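PDB 4OM9: serine protease pet from Escherichia coli, which probably acts as a secreted serine protease toxin of enteroaggregative strains, an autotransporter enterotoxin linked to cleavage of the host cytoskeletal protein alpha-fodrin. Local coordinates for residues K430-G435 with I452-T457; V386-Q391 with G404-N409; A59-G64 with K109-T114. One frame throughout, in Å; residues are numbered along the deposited sequence.

Interaction 1. Residues K430-G435 with I452-T457; sequences KLDLNG and ITNSNT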
loop_
_atom_site.group_PDB
_atom_site.type_symbol
_atom_site.label_atom_id
_atom_site.label_comp_id
_atom_site.label_asym_id
_atom_site.label_seq_id
_atom_site.Cartn_x
_atom_site.Cartn_y
_atom_site.Cartn_z
ATOM N N LYS A 430 -15.093 4.429 -9.514
ATOM C CA LYS A 430 -14.085 4.976 -10.415
ATOM C C LYS A 430 -14.486 6.323 -10.980
ATOM O O LYS A 430 -15.625 6.496 -11.432
ATOM C CB LYS A 430 -13.810 4.020 -11.576
ATOM C CG LYS A 430 -12.709 3.005 -11.325
ATOM C CD LYS A 430 -11.945 2.702 -12.621
ATOM C CE LYS A 430 -10.638 1.930 -12.325
ATOM N NZ LYS A 430 -9.630 1.970 -13.442
ATOM N N LEU A 431 -13.549 7.270 -10.944
ATOM C CA LEU A 431 -13.671 8.528 -11.683
ATOM C C LEU A 431 -12.715 8.504 -12.871
ATOM O O LEU A 431 -11.499 8.499 -12.692
ATOM C CB LEU A 431 -13.375 9.746 -10.799
ATOM C CG LEU A 431 -13.339 11.067 -11.601
ATOM C CD1 LEU A 431 -14.675 11.313 -12.328
ATOM C CD2 LEU A 431 -13.005 12.260 -10.721
ATOM N N ASP A 432 -13.280 8.475 -14.078
ATOM C CA ASP A 432 -12.502 8.480 -15.322
ATOM C C ASP A 432 -12.487 9.890 -15.910
ATOM O O ASP A 432 -13.510 10.376 -16.433
ATOM C CB ASP A 432 -13.079 7.468 -16.317
ATOM C CG ASP A 432 -12.301 7.400 -17.622
ATOM O OD1 ASP A 432 -11.229 8.030 -17.747
ATOM O OD2 ASP A 432 -12.761 6.696 -18.543
ATOM N N LEU A 433 -11.333 10.551 -15.808
ATOM C CA LEU A 433 -11.186 11.932 -16.268
ATOM C C LEU A 433 -11.290 11.978 -17.772
ATOM O O LEU A 433 -11.537 13.033 -18.345
ATOM C CB LEU A 433 -9.847 12.545 -15.817
ATOM C CG LEU A 433 -9.572 12.558 -14.313
ATOM C CD1 LEU A 433 -8.284 13.264 -14.006
ATOM C CD2 LEU A 433 -10.688 13.202 -13.555
ATOM N N ASN A 434 -11.082 10.831 -18.409
ATOM C CA ASN A 434 -11.371 10.669 -19.830
ATOM C C ASN A 434 -10.767 11.781 -20.705
ATOM O O ASN A 434 -11.451 12.382 -21.539
ATOM C CB ASN A 434 -12.884 10.597 -20.022
ATOM C CG ASN A 434 -13.274 10.285 -21.445
ATOM O OD1 ASN A 434 -12.519 9.612 -22.167
ATOM N ND2 ASN A 434 -14.440 10.800 -21.881
ATOM N N GLY A 435 -9.478 12.063 -20.511
ATOM C CA GLY A 435 -8.804 13.069 -21.317
ATOM C C GLY A 435 -8.923 14.485 -20.784
ATOM O O GLY A 435 -8.234 15.378 -21.266
ATOM N N ILE A 452 -9.121 7.187 -9.197
ATOM C CA ILE A 452 -9.236 8.216 -10.219
ATOM C C ILE A 452 -8.345 7.771 -11.337
ATOM O O ILE A 452 -7.180 7.482 -11.118
ATOM C CB ILE A 452 -8.838 9.593 -9.690
ATOM C CG1 ILE A 452 -9.844 10.030 -8.614
ATOM C CG2 ILE A 452 -8.727 10.605 -10.834
ATOM C CD1 ILE A 452 -9.497 11.328 -7.903
ATOM N N THR A 453 -8.908 7.657 -12.527
ATOM C CA THR A 453 -8.181 7.098 -13.656
ATOM C C THR A 453 -8.343 7.940 -14.915
ATOM O O THR A 453 -8.985 8.991 -14.904
ATOM C CB THR A 453 -8.656 5.667 -13.966
ATOM O OG1 THR A 453 -7.729 5.058 -14.875
ATOM C CG2 THR A 453 -10.084 5.688 -14.606
ATOM N N ASN A 454 -7.755 7.475 -16.005
ATOM C CA ASN A 454 -8.038 8.059 -17.301
ATOM C C ASN A 454 -7.868 7.027 -18.401
ATOM O O ASN A 454 -6.749 6.642 -18.730
ATOM C CB ASN A 454 -7.150 9.260 -17.571
ATOM C CG ASN A 454 -7.276 9.754 -18.999
ATOM O OD1 ASN A 454 -8.355 9.697 -19.580
ATOM N ND2 ASN A 454 -6.166 10.204 -19.586
ATOM N N SER A 455 -8.997 6.592 -18.960
ATOM C CA SER A 455 -9.040 5.507 -19.926
ATOM C C SER A 455 -8.668 5.975 -21.323
ATOM O O SER A 455 -8.557 5.173 -22.247
ATOM C CB SER A 455 -10.445 4.869 -19.935
ATOM O OG SER A 455 -11.459 5.807 -20.293
ATOM N N ASN A 456 -8.501 7.281 -21.490
ATOM C CA ASN A 456 -8.114 7.835 -22.793
ATOM C C ASN A 456 -6.605 7.706 -22.989
ATOM O O ASN A 456 -5.830 8.377 -22.318
ATOM C CB ASN A 456 -8.545 9.298 -22.915
ATOM C CG ASN A 456 -8.462 9.819 -24.341
ATOM O OD1 ASN A 456 -7.575 9.445 -25.113
ATOM N ND2 ASN A 456 -9.392 10.696 -24.693
ATOM N N THR A 457 -6.189 6.845 -23.908
ATOM C CA THR A 457 -4.775 6.516 -24.023
ATOM C C THR A 457 -4.000 7.511 -24.883
ATOM O O THR A 457 -2.793 7.360 -25.058
ATOM C CB THR A 457 -4.568 5.094 -24.613
ATOM O OG1 THR A 457 -4.978 5.067 -25.984
ATOM C CG2 THR A 457 -5.365 4.065 -23.835
HETATM O O HOH W 1 -11.846 7.268 -22.970
#
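Asp432 reaches across to Ser455 with its CG anti to the backbone N (chi1 -179°), which carries the carboxylate to the turn following strand 451-453. Asp432 OD1 accepts Ser455 N at 2.9 Å. From the opposite face of the carboxylate the same oxygen takes Asn434 N, closing an Asx turn. Asp432 OD2 meets Ser455 OG, though the modelled separation is too short to trust in detail, and also receives Gln407 NE2. Asn454, just past strand 451-453, repeats the device: its OD1 grips Gly435 N at 2.8 Å and, from the other face of the amide, Asn456 N in a second Asx turn. Asn454 ND2 is tied to Asn480 O and Lys459 O. Both turns end strands in successive coils of the parallel beta-helix, paired in parallel through Thr453 N to Leu431 O (2.7 Å) and Leu433 N to Thr453 O (3.0 Å). Leu431, Leu433 and Ile452 form the apolar side, where Leu433 CG lies 4.1 Å from Ile452 CG2. On the Asp432 face, Thr453 turns OG1 to Asp478 and leaves CG2 against Asp432 CB at 3.9 Å. One water donates to both Asn434 OD1 and Ser455 OG, while Asn434 ND2 donates to Leu408 O.

Interaction 2. Residues V386-Q391 with G404-N409; sequences VILGAQ and GTVQLN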
loop_
_atom_site.group_PDB
_atom_site.type_symbol
_atom_site.label_atom_id
_atom_site.label_comp_id
_atom_site.label_asym_id
_atom_site.label_seq_id
_atom_site.Cartn_x
_atom_site.Cartn_y
_atom_site.Cartn_z
ATOM N N VAL A 386 -21.936 6.276 -15.225
ATOM C CA VAL A 386 -22.652 7.505 -15.401
ATOM C C VAL A 386 -21.687 8.467 -16.100
ATOM O O VAL A 386 -20.579 8.731 -15.613
ATOM C CB VAL A 386 -23.162 8.071 -14.075
ATOM C CG1 VAL A 386 -23.806 9.458 -14.291
ATOM C CG2 VAL A 386 -24.168 7.106 -13.461
ATOM N N ILE A 387 -22.093 8.938 -17.275
ATOM C CA ILE A 387 -21.251 9.803 -18.060
ATOM C C ILE A 387 -21.732 11.240 -17.934
ATOM O O ILE A 387 -22.907 11.530 -18.094
ATOM C CB ILE A 387 -21.241 9.391 -19.534
ATOM C CG1 ILE A 387 -20.865 7.909 -19.670
ATOM C CG2 ILE A 387 -20.276 10.300 -20.338
ATOM C CD1 ILE A 387 -20.994 7.366 -21.101
ATOM N N LEU A 388 -20.819 12.136 -17.608
ATOM C CA LEU A 388 -21.168 13.531 -17.464
ATOM C C LEU A 388 -20.916 14.190 -18.785
ATOM O O LEU A 388 -19.766 14.343 -19.176
ATOM C CB LEU A 388 -20.343 14.179 -16.364
ATOM C CG LEU A 388 -20.312 13.357 -15.081
ATOM C CD1 LEU A 388 -19.484 14.049 -13.995
ATOM C CD2 LEU A 388 -21.746 13.099 -14.596
ATOM N N GLY A 389 -21.988 14.555 -19.490
ATOM C CA GLY A 389 -21.856 15.138 -20.811
ATOM C C GLY A 389 -22.077 16.636 -20.835
ATOM O O GLY A 389 -22.118 17.241 -21.903
ATOM N N ALA A 390 -22.202 17.248 -19.663
ATOM C CA ALA A 390 -22.494 18.681 -19.605
ATOM C C ALA A 390 -21.679 19.379 -18.519
ATOM O O ALA A 390 -21.202 18.729 -17.585
ATOM C CB ALA A 390 -23.999 18.911 -19.377
ATOM N N GLN A 391 -21.513 20.696 -18.650
ATOM C CA GLN A 391 -20.918 21.494 -17.585
ATOM C C GLN A 391 -21.750 21.357 -16.304
ATOM O O GLN A 391 -22.967 21.505 -16.336
ATOM C CB GLN A 391 -20.793 22.968 -17.991
ATOM C CG GLN A 391 -20.482 23.906 -16.818
ATOM C CD GLN A 391 -19.533 25.075 -17.174
ATOM O OE1 GLN A 391 -18.400 25.148 -16.674
ATOM N NE2 GLN A 391 -20.003 25.995 -18.008
ATOM N N GLY A 404 -19.341 1.081 -9.444
ATOM C CA GLY A 404 -19.782 2.129 -10.351
ATOM C C GLY A 404 -18.619 2.936 -10.933
ATOM O O GLY A 404 -17.541 3.022 -10.340
ATOM N N THR A 405 -18.847 3.501 -12.112
ATOM C CA THR A 405 -17.918 4.424 -12.755
ATOM C C THR A 405 -18.620 5.749 -13.065
ATOM O O THR A 405 -19.765 5.773 -13.541
ATOM C CB THR A 405 -17.352 3.830 -14.052
ATOM O OG1 THR A 405 -16.532 2.708 -13.721
ATOM C CG2 THR A 405 -16.496 4.853 -14.809
ATOM N N VAL A 406 -17.934 6.839 -12.759
ATOM C CA VAL A 406 -18.320 8.162 -13.204
ATOM C C VAL A 406 -17.305 8.676 -14.235
ATOM O O VAL A 406 -16.094 8.691 -13.980
ATOM C CB VAL A 406 -18.412 9.129 -12.031
ATOM C CG1 VAL A 406 -18.697 10.561 -12.540
ATOM C CG2 VAL A 406 -19.482 8.679 -11.088
ATOM N N GLN A 407 -17.791 9.100 -15.396
ATOM C CA GLN A 407 -16.903 9.444 -16.488
ATOM C C GLN A 407 -17.148 10.844 -17.038
ATOM O O GLN A 407 -18.251 11.160 -17.466
ATOM C CB GLN A 407 -17.025 8.434 -17.636
ATOM C CG GLN A 407 -16.137 8.826 -18.823
ATOM C CD GLN A 407 -16.284 7.926 -20.019
ATOM O OE1 GLN A 407 -17.189 8.108 -20.832
ATOM N NE2 GLN A 407 -15.385 6.964 -20.152
ATOM N N LEU A 408 -16.103 11.668 -17.037
ATOM C CA LEU A 408 -16.179 13.016 -17.588
ATOM C C LEU A 408 -16.235 13.003 -19.104
ATOM O O LEU A 408 -15.476 12.286 -19.741
ATOM C CB LEU A 408 -14.985 13.842 -17.128
ATOM C CG LEU A 408 -14.752 13.795 -15.622
ATOM C CD1 LEU A 408 -13.735 14.831 -15.200
ATOM C CD2 LEU A 408 -16.052 14.021 -14.890
ATOM N N ASN A 409 -17.128 13.803 -19.686
ATOM C CA ASN A 409 -17.236 13.880 -21.141
ATOM C C ASN A 409 -17.659 15.263 -21.626
ATOM O O ASN A 409 -18.451 15.392 -22.557
ATOM C CB ASN A 409 -18.222 12.833 -21.648
ATOM C CG ASN A 409 -18.081 12.564 -23.137
ATOM O OD1 ASN A 409 -16.979 12.385 -23.651
ATOM N ND2 ASN A 409 -19.205 12.548 -23.840
#
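Gln407 runs alongside Ile387, its carboxamide turned so that OE1 faces the isoleucine. Gln407 OE1 sits 3.8 Å from Ile387 CG2, while CG1 and CD1 of the same isoleucine stand off to one side of the amide plane at a similar range. The nitrogen end points the other way, toward the next strand, where Gln407 NE2 donates to Asp432 OD2. The second flat group, the amide of Asn409, extends past Ile387, and it is the stem that touches: Asn409 CB is 3.5 Å from Ile387 CG2, the two side chains running alongside each other.

Behind these groups the two backbones pair in parallel, their directions only 17° apart. Val386 N to Thr405 O, Gln407 N to Val386 O and Leu388 N to Gln407 O are each 2.8 Å long. At the C-terminal end Asn409 N reaches Leu388 O in a weak, bent bond. This is one step of the right-handed parallel beta-helix that forms the stalk of autotransporter passenger domains, with equivalent strands of successive coils lying side by side.

Val386, Leu388, Val406 and Leu408 point into the coil. Leu388 and Leu408 have nearly the same conformation, each with CG anti to its carbonyl carbon (chi1 -48° and -50°). They lie side by side, with Leu388 CD1 close against Leu408 CD2 at 3.5 Å; the same methyl touches Val406 CG1 at 3.9 Å. Ala413 and Leu431 continue this apolar filling.

The two faces therefore differ in chemistry: hydrocarbon within, and on the other face an aliphatic side chain next to an amide. Since the carboxylate of Asp432 takes the NH2 of Gln407, it probably sets the amide's rotation and turns the oxygen toward Ile387.

Interaction 3. Residues A59-G64 with K109-T114; sequences ATSIGG and KYVVET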
loop_
_atom_site.group_PDB
_atom_site.type_symbol
_atom_site.label_atom_id
_atom_site.label_comp_id
_atom_site.label_asym_id
_atom_site.label_seq_id
_atom_site.Cartn_x
_atom_site.Cartn_y
_atom_site.Cartn_z
ATOM N N ALA A 59 -32.427 -5.886 8.981
ATOM C CA ALA A 59 -32.881 -6.376 7.687
ATOM C C ALA A 59 -31.703 -6.540 6.754
ATOM O O ALA A 59 -30.623 -6.069 7.047
ATOM C CB ALA A 59 -33.955 -5.417 7.057
ATOM N N THR A 60 -31.940 -7.192 5.622
ATOM C CA THR A 60 -30.922 -7.471 4.627
ATOM C C THR A 60 -31.378 -7.126 3.205
ATOM O O THR A 60 -32.393 -7.656 2.739
ATOM C CB THR A 60 -30.536 -8.951 4.644
ATOM O OG1 THR A 60 -30.091 -9.299 5.953
ATOM C CG2 THR A 60 -29.434 -9.225 3.638
ATOM N N SER A 61 -30.598 -6.302 2.508
ATOM C CA SER A 61 -30.906 -5.953 1.131
ATOM C C SER A 61 -30.798 -7.162 0.221
ATOM O O SER A 61 -29.900 -7.984 0.364
ATOM C CB SER A 61 -29.982 -4.845 0.600
ATOM O OG SER A 61 -30.052 -4.791 -0.817
ATOM N N ILE A 62 -31.706 -7.238 -0.745
ATOM C CA ILE A 62 -31.791 -8.378 -1.644
ATOM C C ILE A 62 -31.597 -7.833 -3.075
ATOM O O ILE A 62 -31.746 -8.527 -4.083
ATOM C CB ILE A 62 -33.123 -9.148 -1.328
ATOM C CG1 ILE A 62 -32.779 -10.389 -0.531
ATOM C CG2 ILE A 62 -34.035 -9.480 -2.509
ATOM C CD1 ILE A 62 -32.260 -10.027 0.798
ATOM N N GLY A 63 -31.155 -6.580 -3.129
ATOM C CA GLY A 63 -30.876 -5.903 -4.380
ATOM C C GLY A 63 -32.049 -5.063 -4.831
ATOM O O GLY A 63 -33.205 -5.450 -4.666
ATOM N N GLY A 64 -31.736 -3.908 -5.408
ATOM C CA GLY A 64 -32.724 -3.029 -6.002
ATOM C C GLY A 64 -33.568 -2.409 -4.913
ATOM O O GLY A 64 -33.057 -1.911 -3.917
ATOM N N LYS A 109 -37.200 3.490 -2.542
ATOM C CA LYS A 109 -36.217 3.782 -3.606
ATOM C C LYS A 109 -35.213 2.652 -3.827
ATOM O O LYS A 109 -35.058 1.789 -2.975
ATOM C CB LYS A 109 -35.447 5.074 -3.300
ATOM C CG LYS A 109 -36.246 6.356 -3.545
ATOM C CD LYS A 109 -35.442 7.570 -3.100
ATOM C CE LYS A 109 -35.145 8.515 -4.264
ATOM N NZ LYS A 109 -34.147 9.556 -3.856
ATOM N N TYR A 110 -34.544 2.655 -4.979
ATOM C CA TYR A 110 -33.554 1.622 -5.277
ATOM C C TYR A 110 -32.339 1.795 -4.375
ATOM O O TYR A 110 -31.812 2.902 -4.242
ATOM C CB TYR A 110 -33.094 1.669 -6.742
ATOM C CG TYR A 110 -34.167 1.440 -7.769
ATOM C CD1 TYR A 110 -35.317 0.716 -7.462
ATOM C CD2 TYR A 110 -34.033 1.961 -9.062
ATOM C CE1 TYR A 110 -36.312 0.526 -8.431
ATOM C CE2 TYR A 110 -34.998 1.769 -10.021
ATOM C CZ TYR A 110 -36.150 1.057 -9.713
ATOM O OH TYR A 110 -37.126 0.885 -10.693
ATOM N N VAL A 111 -31.878 0.705 -3.775
ATOM C CA VAL A 111 -30.695 0.786 -2.930
ATOM C C VAL A 111 -29.413 0.955 -3.743
ATOM O O VAL A 111 -29.067 0.135 -4.596
ATOM C CB VAL A 111 -30.567 -0.440 -2.034
ATOM C CG1 VAL A 111 -29.241 -0.386 -1.230
ATOM C CG2 VAL A 111 -31.753 -0.491 -1.105
ATOM N N VAL A 112 -28.694 2.022 -3.449
ATOM C CA VAL A 112 -27.506 2.347 -4.209
ATOM C C VAL A 112 -26.249 1.673 -3.614
ATOM O O VAL A 112 -25.323 1.344 -4.350
ATOM C CB VAL A 112 -27.353 3.888 -4.288
ATOM C CG1 VAL A 112 -25.940 4.311 -4.547
ATOM C CG2 VAL A 112 -28.256 4.437 -5.368
ATOM N N GLU A 113 -26.241 1.427 -2.306
ATOM C CA GLU A 113 -25.001 1.009 -1.599
ATOM C C GLU A 113 -24.564 -0.440 -1.783
ATOM O O GLU A 113 -23.377 -0.731 -1.701
ATOM C CB GLU A 113 -25.126 1.271 -0.090
ATOM C CG GLU A 113 -25.196 2.757 0.291
ATOM C CD GLU A 113 -26.467 3.471 -0.210
ATOM O OE1 GLU A 113 -27.414 2.797 -0.685
ATOM O OE2 GLU A 113 -26.497 4.720 -0.128
ATOM N N THR A 114 -25.506 -1.357 -1.987
ATOM C CA THR A 114 -25.158 -2.771 -2.101
ATOM C C THR A 114 -25.968 -3.427 -3.191
ATOM O O THR A 114 -27.073 -2.977 -3.501
ATOM C CB THR A 114 -25.365 -3.528 -0.767
ATOM O OG1 THR A 114 -25.345 -4.943 -1.007
ATOM C CG2 THR A 114 -26.682 -3.155 -0.113
HETATM O O HOH W 2 -29.171 -2.576 -5.397
#
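Thr114 and Ser61 meet because Thr114 turns its OG1 anti to the backbone N (chi1 165°) to bond Gly116 N and Ser52 OG, which leaves the methyl CG2 facing Ser61. That methyl lies 3.8 Å from Ser61 CB and as far from Ser61 OG. Val111 likewise directs a branch inward, with CG2 anti to its carbonyl carbon and 3.4 Å from Gly64 O.

The contact belongs to the protease domain, which has the chymotrypsin-like fold expected of clan PA. Strand 60-63 is an outer strand of a five-stranded antiparallel sheet, and the loop of 109-114, which leaves that sheet after strand 102-107, curls back to Ser61 and Gly64. Tyr85, from strand 82-85, packs on both Ser61 and Thr114. The loop also touches the beta-helix: Tyr110 O accepts His362 ND1, and Lys109 NZ donates to Ala360 O and forms a salt bridge with Asp359.

One water bridges Gly64 to the loop. It accepts from Gly64 N at 2.9 Å and donates to Val111 O (2.8 Å) and Thr114 O (2.9 Å), giving three backbone polar atoms a common partner. Gly64 takes a positive phi, which favours glycine.

The one direct hydrogen bond runs from Val111 N to Gly64 O, 2.9 Å long and nearly straight at the hydrogen (171°), yet the donor stands 53° out of the carbonyl plane.

Following the chain from the N terminus, interaction 3 comes first, bringing 109-114 back to 59-64 across 44 residues that include most of the strands of one protease sheet. Much later, in the beta-helix, interaction 2 closes a single coil with 12 residues between its segments, and interaction 1 closes a later one with 16. The three follow in series; none nests within or crosses another. Interactions 1 and 2 adjoin, because strand 404-408 lies beside strand 429-432 and Lys430 O probably bonds Val406 N. Interaction 3 stands apart, its centre 23 Å from that of interaction 2, and its loop 109-114 also touches the beta-helix.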